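Long-range contacts in Cd1 (Flavonifractor plautii, PDB 7D39), which probably uses bound flavin mononucleotide to reduce a carbon-carbon double bond of flavones and flavonols, the step that starts their breakdown in gut bacteria: residues M1-I6 with E21-A26; D136-F141 with K167-E172. All blocks are in the same frame, centred on the assembly; numbering follows the deposited sequence.

Interaction 1 of 2, residues M1-I6 with E21-A26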
HETATM    1  N   MSE A   1      13.544   1.709  18.801  1.00 39.47           N
HETATM    2  CA  MSE A   1      12.826   1.542  17.576  1.00 40.95           C
HETATM    3  C   MSE A   1      12.160   0.201  17.617  1.00 39.30           C
HETATM    4  O   MSE A   1      12.758  -0.760  18.046  1.00 39.32           O
HETATM    5  CB  MSE A   1      13.742   1.791  16.390  1.00 47.10           C
HETATM    6  CG  MSE A   1      14.455   0.581  15.822  1.00 51.75           C
HETATM    7 SE   MSE A   1      16.396   0.658  16.176  0.41 65.34          SE
HETATM    8  CE  MSE A   1      16.194   1.028  18.082  1.00 51.18           C
ATOM      9  N   LYS A   2      10.901   0.159  17.230  1.00 36.07           N
ATOM     10  CA  LYS A   2      10.056  -1.006  17.267  1.00 39.42           C
ATOM     11  C   LYS A   2       9.735  -1.413  15.854  1.00 35.70           C
ATOM     12  O   LYS A   2       9.141  -0.664  15.135  1.00 28.15           O
ATOM     13  CB  LYS A   2       8.762  -0.609  17.912  1.00 41.76           C
ATOM     14  CG  LYS A   2       8.135  -1.575  18.862  1.00 47.65           C
ATOM     15  CD  LYS A   2       7.596  -0.761  20.025  1.00 54.95           C
ATOM     16  CE  LYS A   2       6.389  -1.390  20.698  1.00 57.58           C
ATOM     17  NZ  LYS A   2       5.184  -1.446  19.833  1.00 61.77           N
ATOM     18  N   ILE A   3      10.141  -2.604  15.463  1.00 33.99           N
ATOM     19  CA  ILE A   3       9.828  -3.132  14.159  1.00 28.15           C
ATOM     20  C   ILE A   3       8.792  -4.241  14.219  1.00 28.93           C
ATOM     21  O   ILE A   3       8.938  -5.180  14.962  1.00 26.07           O
ATOM     22  CB  ILE A   3      11.089  -3.595  13.425  1.00 32.81           C
ATOM     23  CG1 ILE A   3      12.061  -2.442  13.246  1.00 28.36           C
ATOM     24  CG2 ILE A   3      10.752  -4.235  12.102  1.00 28.99           C
ATOM     25  CD1 ILE A   3      11.552  -1.344  12.362  1.00 26.36           C
ATOM     26  N   LEU A   4       7.743  -4.098  13.428  1.00 25.60           N
ATOM     27  CA  LEU A   4       6.751  -5.127  13.227  1.00 23.94           C
ATOM     28  C   LEU A   4       6.930  -5.866  11.917  1.00 24.39           C
ATOM     29  O   LEU A   4       6.988  -5.285  10.883  1.00 26.06           O
ATOM     30  CB  LEU A   4       5.346  -4.548  13.323  1.00 25.74           C
ATOM     31  CG  LEU A   4       4.134  -5.448  13.116  1.00 23.22           C
ATOM     32  CD1 LEU A   4       3.943  -6.426  14.236  1.00 22.46           C
ATOM     33  CD2 LEU A   4       2.877  -4.643  12.914  1.00 21.85           C
ATOM     34  N   GLY A   5       7.016  -7.172  12.009  1.00 25.36           N
ATOM     35  CA  GLY A   5       6.930  -8.055  10.883  1.00 21.92           C
ATOM     36  C   GLY A   5       5.607  -8.747  10.687  1.00 21.25           C
ATOM     37  O   GLY A   5       5.055  -9.326  11.576  1.00 23.14           O
ATOM     38  N   ILE A   6       5.127  -8.676   9.477  1.00 20.67           N
ATOM     39  CA  ILE A   6       3.885  -9.275   9.068  1.00 25.57           C
ATOM     40  C   ILE A   6       4.104 -10.238   7.912  1.00 21.55           C
ATOM     41  O   ILE A   6       4.758  -9.915   6.973  1.00 19.70           O
ATOM     42  CB  ILE A   6       2.840  -8.220   8.653  1.00 23.67           C
ATOM     43  CG1 ILE A   6       2.638  -7.180   9.743  1.00 20.17           C
ATOM     44  CG2 ILE A   6       1.565  -8.890   8.201  1.00 19.19           C
ATOM     45  CD1 ILE A   6       1.843  -5.982   9.322  1.00 19.98           C
ATOM     46  N   GLU A  21      13.560 -13.655   9.338  1.00 24.07           N
ATOM     47  CA  GLU A  21      14.943 -13.319   9.025  1.00 27.77           C
ATOM     48  C   GLU A  21      15.137 -11.808   8.935  1.00 31.88           C
ATOM     49  O   GLU A  21      16.178 -11.276   9.343  1.00 25.84           O
ATOM     50  CB  GLU A  21      15.341 -13.988   7.712  1.00 24.66           C
ATOM     51  CG  GLU A  21      16.760 -13.744   7.281  1.00 36.72           C
ATOM     52  CD  GLU A  21      17.743 -14.590   8.057  1.00 36.31           C
ATOM     53  OE1 GLU A  21      18.802 -14.054   8.437  1.00 42.09           O
ATOM     54  OE2 GLU A  21      17.449 -15.783   8.290  1.00 30.73           O
ATOM     55  N   ALA A  22      14.156 -11.097   8.377  1.00 24.45           N
ATOM     56  CA  ALA A  22      14.236  -9.642   8.404  1.00 24.59           C
ATOM     57  C   ALA A  22      14.159  -9.134   9.836  1.00 26.77           C
ATOM     58  O   ALA A  22      14.895  -8.219  10.218  1.00 25.74           O
ATOM     59  CB  ALA A  22      13.140  -9.026   7.534  1.00 23.83           C
ATOM     60  N   LEU A  23      13.301  -9.738  10.659  1.00 24.69           N
ATOM     61  CA  LEU A  23      13.228  -9.310  12.052  1.00 25.20           C
ATOM     62  C   LEU A  23      14.563  -9.521  12.762  1.00 29.50           C
ATOM     63  O   LEU A  23      14.974  -8.698  13.592  1.00 26.91           O
ATOM     64  CB  LEU A  23      12.098 -10.047  12.768  1.00 24.77           C
ATOM     65  CG  LEU A  23      10.674  -9.640  12.349  1.00 24.80           C
ATOM     66  CD1 LEU A  23       9.650 -10.312  13.219  1.00 23.74           C
ATOM     67  CD2 LEU A  23      10.484  -8.125  12.409  1.00 24.06           C
HETATM   68  N   MSE A  24      15.266 -10.600  12.435  1.00 26.37           N
HETATM   69  CA  MSE A  24      16.567 -10.848  13.047  1.00 29.25           C
HETATM   70  C   MSE A  24      17.586  -9.758  12.712  1.00 28.09           C
HETATM   71  O   MSE A  24      18.273  -9.242  13.589  1.00 28.98           O
HETATM   72  CB  MSE A  24      17.100 -12.211  12.623  1.00 27.43           C
HETATM   73  CG  MSE A  24      16.486 -13.346  13.406  1.00 28.48           C
HETATM   74 SE   MSE A  24      16.811 -15.094  12.585  1.00 42.38          SE
HETATM   75  CE  MSE A  24      16.222 -16.198  14.067  1.00 35.08           C
ATOM     76  N   GLY A  25      17.682  -9.412  11.431  1.00 28.22           N
ATOM     77  CA  GLY A  25      18.530  -8.299  11.049  1.00 31.84           C
ATOM     78  C   GLY A  25      18.139  -7.013  11.747  1.00 28.65           C
ATOM     79  O   GLY A  25      18.999  -6.236  12.161  1.00 30.77           O
ATOM     80  N   ALA A  26      16.837  -6.772  11.887  1.00 27.84           N
ATOM     81  CA  ALA A  26      16.386  -5.598  12.624  1.00 29.93           C
ATOM     82  C   ALA A  26      16.831  -5.656  14.079  1.00 32.82           C
ATOM     83  O   ALA A  26      17.249  -4.640  14.645  1.00 32.14           O
ATOM     84  CB  ALA A  26      14.865  -5.468  12.534  1.00 27.09           C
TER
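Leu23 sets one methyl, CD2, over the face of the peptide link between Leu4 and Gly5. The methyl carbon stands 3.6 Å from Gly5 N, almost straight above the plane of that amide, so the contact is van der Waals. The first torsion of Leu23 sets CG anti to its own carbonyl carbon (chi1 -71°), and from there the isobutyl end reaches further towards the strand than the CB direction alone would suggest. Gly5 offers bare backbone to CD2: a CB on it would point at the helix and fall only 3.0 Å from Leu23 CD1, too close for two carbons.

Two residues earlier, Ile3 points its branched carbon at the same helix and divides its contacts. With CG2 anti to the backbone N and CG1 beside it (chi1 -60°), CG2 meets Leu23 CD2 at 3.9 Å while CG1 faces Ala26 CB at a looser 4.2 Å. The side chains of Ile3 and Leu23 run alongside each other with opposite headings. Ala26, short and directed at the strand, fits beside Ile3, one helical turn on from Leu23. No hydrogen bond crosses; the joint is buried and held by van der Waals contact alone.

Strand and helix segments run antiparallel at 172°, their axes approaching to 8.8 Å, as expected when a helix returns across the sheet inside a beta-alpha-beta unit, here strand 2-7, helix 14-28 and strand 32-37. Leu23 also touches Phe35 on strand 32-37, and Ala22 reaches Val84 on strand 82-88, so the helix spans several strands. Helix 184-202 closes in alongside, with Ile197 on Ile3 and Ala198 on Ala26, while Leu4 faces the other side of the sheet and packs on Ala80 and Ile36.

Interaction 2 of 2, residues D136-F141 with K167-E172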
ATOM      1  N   ASP A 136       4.722   9.879  11.159  1.00 36.28           N
ATOM      2  CA  ASP A 136       5.496   9.333  10.050  1.00 37.38           C
ATOM      3  C   ASP A 136       5.909   7.897  10.356  1.00 32.11           C
ATOM      4  O   ASP A 136       6.049   7.507  11.515  1.00 40.15           O
ATOM      5  CB  ASP A 136       6.736  10.187   9.795  1.00 42.14           C
ATOM      6  CG  ASP A 136       6.421  11.454   9.023  1.00 51.01           C
ATOM      7  OD1 ASP A 136       5.505  11.432   8.173  1.00 51.61           O
ATOM      8  OD2 ASP A 136       7.097  12.473   9.260  1.00 57.99           O
ATOM      9  N   LYS A 137       6.102   7.103   9.303  1.00 27.23           N
ATOM     10  CA  LYS A 137       6.401   5.681   9.464  1.00 31.65           C
ATOM     11  C   LYS A 137       7.145   5.175   8.234  1.00 30.33           C
ATOM     12  O   LYS A 137       6.936   5.672   7.121  1.00 28.31           O
ATOM     13  CB  LYS A 137       5.122   4.841   9.687  1.00 25.41           C
ATOM     14  CG  LYS A 137       5.395   3.454  10.292  1.00 28.73           C
ATOM     15  CD  LYS A 137       4.124   2.646  10.513  1.00 28.55           C
ATOM     16  CE  LYS A 137       3.083   3.416  11.314  1.00 23.72           C
ATOM     17  NZ  LYS A 137       3.611   3.903  12.626  1.00 32.29           N
ATOM     18  N   VAL A 138       8.018   4.179   8.444  1.00 25.33           N
ATOM     19  CA  VAL A 138       8.725   3.510   7.352  1.00 25.15           C
ATOM     20  C   VAL A 138       8.212   2.084   7.225  1.00 25.84           C
ATOM     21  O   VAL A 138       7.812   1.459   8.214  1.00 24.37           O
ATOM     22  CB  VAL A 138      10.260   3.505   7.545  1.00 29.21           C
ATOM     23  CG1 VAL A 138      10.843   4.919   7.416  1.00 27.02           C
ATOM     24  CG2 VAL A 138      10.622   2.889   8.878  1.00 34.42           C
ATOM     25  N   ILE A 139       8.238   1.566   5.996  1.00 23.83           N
ATOM     26  CA  ILE A 139       7.720   0.240   5.683  1.00 23.45           C
ATOM     27  C   ILE A 139       8.533  -0.336   4.533  1.00 24.21           C
ATOM     28  O   ILE A 139       8.950   0.385   3.623  1.00 25.56           O
ATOM     29  CB  ILE A 139       6.213   0.278   5.334  1.00 26.85           C
ATOM     30  CG1 ILE A 139       5.663  -1.140   5.118  1.00 21.51           C
ATOM     31  CG2 ILE A 139       5.966   1.168   4.099  1.00 22.32           C
ATOM     32  CD1 ILE A 139       4.160  -1.279   5.383  1.00 20.90           C
ATOM     33  N   SER A 140       8.762  -1.644   4.584  1.00 23.98           N
ATOM     34  CA  SER A 140       9.399  -2.373   3.503  1.00 22.70           C
ATOM     35  C   SER A 140       8.577  -3.611   3.187  1.00 25.40           C
ATOM     36  O   SER A 140       7.896  -4.170   4.055  1.00 21.48           O
ATOM     37  CB  SER A 140      10.831  -2.759   3.858  1.00 23.40           C
ATOM     38  OG  SER A 140      11.681  -1.615   3.791  1.00 24.27           O
ATOM     39  N   PHE A 141       8.652  -4.035   1.929  1.00 21.70           N
ATOM     40  CA  PHE A 141       7.863  -5.147   1.432  1.00 21.00           C
ATOM     41  C   PHE A 141       8.765  -6.185   0.791  1.00 21.17           C
ATOM     42  O   PHE A 141       9.787  -5.859   0.187  1.00 21.78           O
ATOM     43  CB  PHE A 141       6.842  -4.676   0.399  1.00 20.61           C
ATOM     44  CG  PHE A 141       5.856  -3.677   0.935  1.00 20.44           C
ATOM     45  CD1 PHE A 141       4.791  -4.093   1.709  1.00 19.92           C
ATOM     46  CD2 PHE A 141       5.987  -2.334   0.646  1.00 20.89           C
ATOM     47  CE1 PHE A 141       3.875  -3.181   2.191  1.00 23.61           C
ATOM     48  CE2 PHE A 141       5.053  -1.410   1.115  1.00 20.78           C
ATOM     49  CZ  PHE A 141       4.015  -1.837   1.894  1.00 20.26           C
ATOM     50  N   LYS A 167       6.805   5.938   4.266  1.00 24.86           N
ATOM     51  CA  LYS A 167       8.007   5.980   3.441  1.00 25.44           C
ATOM     52  C   LYS A 167       8.507   4.558   3.188  1.00 24.98           C
ATOM     53  O   LYS A 167       8.907   3.853   4.119  1.00 28.09           O
ATOM     54  CB  LYS A 167       9.078   6.839   4.105  1.00 27.55           C
ATOM     55  CG  LYS A 167      10.422   6.794   3.389  1.00 37.14           C
ATOM     56  CD  LYS A 167      11.456   7.638   4.105  1.00 49.65           C
ATOM     57  CE  LYS A 167      11.269   9.128   3.835  1.00 55.47           C
ATOM     58  NZ  LYS A 167      11.435   9.945   5.078  1.00 54.92           N
ATOM     59  N   VAL A 168       8.484   4.138   1.925  1.00 26.65           N
ATOM     60  CA  VAL A 168       8.950   2.811   1.541  1.00 29.32           C
ATOM     61  C   VAL A 168      10.472   2.770   1.576  1.00 27.62           C
ATOM     62  O   VAL A 168      11.142   3.632   1.006  1.00 26.03           O
ATOM     63  CB  VAL A 168       8.417   2.446   0.146  1.00 25.87           C
ATOM     64  CG1 VAL A 168       8.888   1.051  -0.292  1.00 23.57           C
ATOM     65  CG2 VAL A 168       6.908   2.497   0.127  1.00 23.12           C
ATOM     66  N   ILE A 169      11.033   1.749   2.221  1.00 27.42           N
ATOM     67  CA  ILE A 169      12.487   1.642   2.226  1.00 25.97           C
ATOM     68  C   ILE A 169      12.950   0.604   1.207  1.00 33.22           C
ATOM     69  O   ILE A 169      13.761   0.909   0.321  1.00 31.89           O
ATOM     70  CB  ILE A 169      13.017   1.345   3.637  1.00 26.66           C
ATOM     71  CG1 ILE A 169      12.474   2.380   4.628  1.00 26.44           C
ATOM     72  CG2 ILE A 169      14.550   1.319   3.645  1.00 27.28           C
ATOM     73  CD1 ILE A 169      12.954   3.813   4.379  1.00 27.40           C
ATOM     74  N   ASP A 170      12.430  -0.613   1.311  1.00 28.27           N
ATOM     75  CA  ASP A 170      12.663  -1.641   0.312  1.00 24.76           C
ATOM     76  C   ASP A 170      11.334  -2.164  -0.217  1.00 27.74           C
ATOM     77  O   ASP A 170      10.311  -2.090   0.462  1.00 29.90           O
ATOM     78  CB  ASP A 170      13.502  -2.793   0.884  1.00 24.89           C
ATOM     79  CG  ASP A 170      14.988  -2.468   0.885  1.00 33.52           C
ATOM     80  OD1 ASP A 170      15.544  -2.331  -0.226  1.00 28.19           O
ATOM     81  OD2 ASP A 170      15.577  -2.332   1.983  1.00 26.48           O
ATOM     82  N   ASN A 171      11.354  -2.691  -1.455  1.00 23.66           N
ATOM     83  CA  ASN A 171      10.161  -3.238  -2.094  1.00 24.43           C
ATOM     84  C   ASN A 171      10.639  -4.328  -3.062  1.00 22.87           C
ATOM     85  O   ASN A 171      10.738  -4.153  -4.274  1.00 26.15           O
ATOM     86  CB  ASN A 171       9.351  -2.149  -2.797  1.00 22.80           C
ATOM     87  CG  ASN A 171       8.043  -2.651  -3.279  1.00 24.18           C
ATOM     88  OD1 ASN A 171       7.775  -3.844  -3.204  1.00 25.91           O
ATOM     89  ND2 ASN A 171       7.203  -1.756  -3.783  1.00 27.48           N
ATOM     90  N   GLU A 172      10.940  -5.497  -2.506  1.00 22.65           N
ATOM     91  CA  GLU A 172      11.731  -6.520  -3.179  1.00 26.81           C
ATOM     92  C   GLU A 172      10.845  -7.675  -3.642  1.00 22.19           C
ATOM     93  O   GLU A 172       9.905  -8.064  -2.946  1.00 24.13           O
ATOM     94  CB  GLU A 172      12.833  -7.036  -2.243  1.00 28.22           C
ATOM     95  CG  GLU A 172      13.858  -7.969  -2.874  1.00 29.90           C
ATOM     96  CD  GLU A 172      14.775  -7.252  -3.821  1.00 41.59           C
ATOM     97  OE1 GLU A 172      14.336  -6.899  -4.944  1.00 50.16           O
ATOM     98  OE2 GLU A 172      15.935  -7.028  -3.434  1.00 47.08           O
TER
HETATM   99  O   HOH W   1      14.178  -2.240   4.420  1.00 28.94           O
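Ser140 answers Asp170 across the two strands with its side chain: OG, anti to its own carbonyl carbon (chi1 -75°), accepts the N-H of Asp170 at 2.8 Å. The same hydroxyl donates to a water 2.6 Å from OG, and that water donates in turn to Asp170 OD2, which Asn196 also holds. An alanine here would probably leave the Asp170 N-H without its acceptor and cost the water one of its two mates in this bridge.

The hydroxyl takes up this N-H where the strands slip by one residue. Ile139 bonds in regular parallel fashion, its N to Lys167 O and its O to Ile169 N, but Phe141 N then takes Asp170 O, at 2.9 Å and from above the carbonyl plane. The extra residue makes a beta bulge, with Ile169 turned out of extended geometry (psi -55°).

On the side of the sheet that carries Val138, its side chain crosses that of Ile169 obliquely, Val138 CB against Ile169 CG1 at 3.8 Å, under Ile197 and Ala200 of helix 184-202. The other side carries Ile139, Val168, Phe141 and Asn171. There Val168 CG2 comes to the edge of the Phe141 ring, near its plane, 4.4 Å from CE2, and Asn171 OD1 rests 3.8 Å from Phe141 CB. Ala157 and Ala161 of helix 153-162 cover this group.

Strand 138-144, helix 153-162 and strand 167-174 thus form a beta-alpha-beta crossover, the last unit of the five-stranded parallel sheet typical of the flavodoxin-like fold.

Both interactions belong to one five-stranded parallel sheet, ordered 32-37, 2-7, 82-88, 138-144, 167-174. Along the chain, both segments of interaction 1 come ahead of those of interaction 2. Their centres lie 12 Å apart and their nearest atoms about 6 Å, without touching: strand 82-88 stands between strands 2-7 and 138-144, hydrogen-bonded to both. Interaction 1 packs a helix on the sheet, whereas interaction 2 pairs two neighbouring strands, the second at the sheet's edge. Helix 184-202 links them, its Ile197 touching Ile3, Val138 and Ser140. One lies towards the 32-37 side of the sheet and the other at its 167-174 edge, in the same domain that carries the bound flavin mononucleotide.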